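Local coordinates for protein nitrilotriacetate monooxygenase (Burkholderia pseudomallei, PDB 3SDO) that probably acts as a flavin-dependent monooxygenase that uses reduced FMN and molecular oxygen to oxidise its substrate, as in nitrilotriacetate monooxygenases, at residues A[301-306]-A[356-361]. Sequence-based numbering, arbitrary orientation.
Sequences LAYLSH and YEVSTR
Val358 meets Tyr303 and Leu304 with one methyl each, joining two helices of the long excursion that leaves the luciferase-like TIM barrel after strand 268-277 and precedes its last strand, 393-396. The fork of the valine is turned so that CG1 stands anti to its backbone N (chi1 174°) and CG2 anti to the carbonyl carbon, and this turn offers a separate branch to each neighbour. CG2 touches Leu304 CD2 at 4.1 Å, the two side chains crossing at about a right angle. Leu304 does not aim its CB straight at helix 351-363; its far end supplies the contact, and Ile340 of helix 334-346 packs against both Leu304 and Val358, so the three helices share an apolar core. Tyr303, by contrast, points its CB toward the partner helix, and Val358 CG1 approaches its ring obliquely at the more exposed border of the interface, where the tyrosine also touches Arg362 and meets Phe307 edge-to-face. No hydrogen bond links 301-306 to 356-361. The helices approach closely, Tyr303 CA lying 7.2 Å from Ser359 CA, and side chains make the contacts between them. On the tyrosine side the touching atom is CD2, 4.2 Å from Val358 CG1.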
loop_
_atom_site.group_PDB
_atom_site.type_symbol
_atom_site.label_atom_id
_atom_site.label_comp_id
_atom_site.label_asym_id
_atom_site.label_seq_id
_atom_site.Cartn_x
_atom_site.Cartn_y
_atom_site.Cartn_z
ATOM N N LEU A 301 -8.049 24.654 -26.511
ATOM C CA LEU A 301 -9.233 25.540 -26.631
ATOM C C LEU A 301 -10.363 25.275 -25.596
ATOM O O LEU A 301 -11.001 26.213 -25.111
ATOM C CB LEU A 301 -9.823 25.456 -28.044
ATOM C CG LEU A 301 -8.960 25.893 -29.227
ATOM C CD1 LEU A 301 -9.747 25.748 -30.543
ATOM C CD2 LEU A 301 -8.497 27.310 -29.043
ATOM N N ALA A 302 -10.632 24.007 -25.287
ATOM C CA ALA A 302 -11.701 23.653 -24.343
ATOM C C ALA A 302 -11.404 24.260 -22.979
ATOM O O ALA A 302 -12.309 24.696 -22.263
ATOM C CB ALA A 302 -11.862 22.111 -24.224
ATOM N N TYR A 303 -10.124 24.300 -22.637
ATOM C CA TYR A 303 -9.694 24.880 -21.390
ATOM C C TYR A 303 -9.707 26.418 -21.410
ATOM O O TYR A 303 -10.000 27.053 -20.393
ATOM C CB TYR A 303 -8.321 24.312 -20.992
ATOM C CG TYR A 303 -7.938 24.641 -19.565
ATOM C CD1 TYR A 303 -8.620 24.065 -18.489
ATOM C CD2 TYR A 303 -6.906 25.544 -19.292
ATOM C CE1 TYR A 303 -8.282 24.380 -17.177
ATOM C CE2 TYR A 303 -6.561 25.862 -17.993
ATOM C CZ TYR A 303 -7.249 25.284 -16.929
ATOM O OH TYR A 303 -6.907 25.602 -15.627
ATOM N N LEU A 304 -9.412 27.040 -22.552
ATOM C CA LEU A 304 -9.653 28.478 -22.712
ATOM C C LEU A 304 -11.145 28.827 -22.563
ATOM O O LEU A 304 -11.512 29.859 -21.987
ATOM C CB LEU A 304 -9.258 28.948 -24.111
ATOM C CG LEU A 304 -8.023 29.775 -24.448
ATOM C CD1 LEU A 304 -8.309 30.352 -25.825
ATOM C CD2 LEU A 304 -7.681 30.881 -23.445
ATOM N N SER A 305 -11.991 27.987 -23.154
ATOM C CA SER A 305 -13.455 28.140 -23.108
ATOM C C SER A 305 -13.951 28.266 -21.652
ATOM O O SER A 305 -14.862 29.037 -21.364
ATOM C CB SER A 305 -14.100 26.923 -23.814
ATOM O OG SER A 305 -15.507 27.042 -23.961
ATOM N N HIS A 306 -13.323 27.520 -20.753
ATOM C CA HIS A 306 -13.609 27.541 -19.312
ATOM C C HIS A 306 -13.597 28.960 -18.700
ATOM O O HIS A 306 -14.407 29.293 -17.824
ATOM C CB HIS A 306 -12.579 26.607 -18.610
ATOM C CG HIS A 306 -12.576 26.672 -17.117
ATOM N ND1 HIS A 306 -13.628 26.223 -16.346
ATOM C CD2 HIS A 306 -11.627 27.097 -16.246
ATOM C CE1 HIS A 306 -13.339 26.394 -15.066
ATOM N NE2 HIS A 306 -12.128 26.921 -14.978
ATOM N N TYR A 356 -2.157 27.684 -25.984
ATOM C CA TYR A 356 -1.073 26.842 -25.471
ATOM C C TYR A 356 -0.308 27.544 -24.345
ATOM O O TYR A 356 0.060 26.897 -23.377
ATOM C CB TYR A 356 -0.139 26.371 -26.604
ATOM C CG TYR A 356 -0.656 25.133 -27.311
ATOM C CD1 TYR A 356 -1.349 25.226 -28.507
ATOM C CD2 TYR A 356 -0.474 23.877 -26.766
ATOM C CE1 TYR A 356 -1.829 24.102 -29.153
ATOM C CE2 TYR A 356 -0.954 22.746 -27.394
ATOM C CZ TYR A 356 -1.633 22.857 -28.590
ATOM O OH TYR A 356 -2.115 21.739 -29.235
ATOM N N GLU A 357 -0.101 28.859 -24.461
ATOM C CA GLU A 357 0.440 29.672 -23.349
ATOM C C GLU A 357 -0.284 29.394 -22.047
ATOM O O GLU A 357 0.339 29.140 -21.001
ATOM C CB GLU A 357 0.270 31.175 -23.632
ATOM C CG GLU A 357 1.379 31.802 -24.405
ATOM C CD GLU A 357 2.635 31.912 -23.603
ATOM O OE1 GLU A 357 2.533 32.119 -22.373
ATOM O OE2 GLU A 357 3.725 31.777 -24.203
ATOM N N VAL A 358 -1.604 29.508 -22.116
ATOM C CA VAL A 358 -2.479 29.209 -20.996
ATOM C C VAL A 358 -2.268 27.733 -20.640
ATOM O O VAL A 358 -1.639 27.425 -19.611
ATOM C CB VAL A 358 -3.933 29.549 -21.362
ATOM C CG1 VAL A 358 -4.912 29.129 -20.276
ATOM C CG2 VAL A 358 -4.055 31.074 -21.630
ATOM N N SER A 359 -2.698 26.840 -21.533
ATOM C CA SER A 359 -2.538 25.384 -21.361
ATOM C C SER A 359 -1.141 24.934 -20.860
ATOM O O SER A 359 -1.022 24.490 -19.713
ATOM C CB SER A 359 -2.871 24.658 -22.673
ATOM N N THR A 360 -0.110 25.066 -21.713
ATOM C CA THR A 360 1.262 24.577 -21.429
ATOM C C THR A 360 1.856 25.040 -20.107
ATOM O O THR A 360 2.530 24.262 -19.431
ATOM C CB THR A 360 2.282 24.991 -22.516
ATOM O OG1 THR A 360 1.817 24.567 -23.789
ATOM C CG2 THR A 360 3.655 24.356 -22.261
ATOM N N ARG A 361 1.643 26.309 -19.774
ATOM C CA ARG A 361 2.028 26.831 -18.476
ATOM C C ARG A 361 1.363 26.006 -17.378
ATOM O O ARG A 361 2.031 25.475 -16.481
ATOM C CB ARG A 361 1.608 28.302 -18.340
#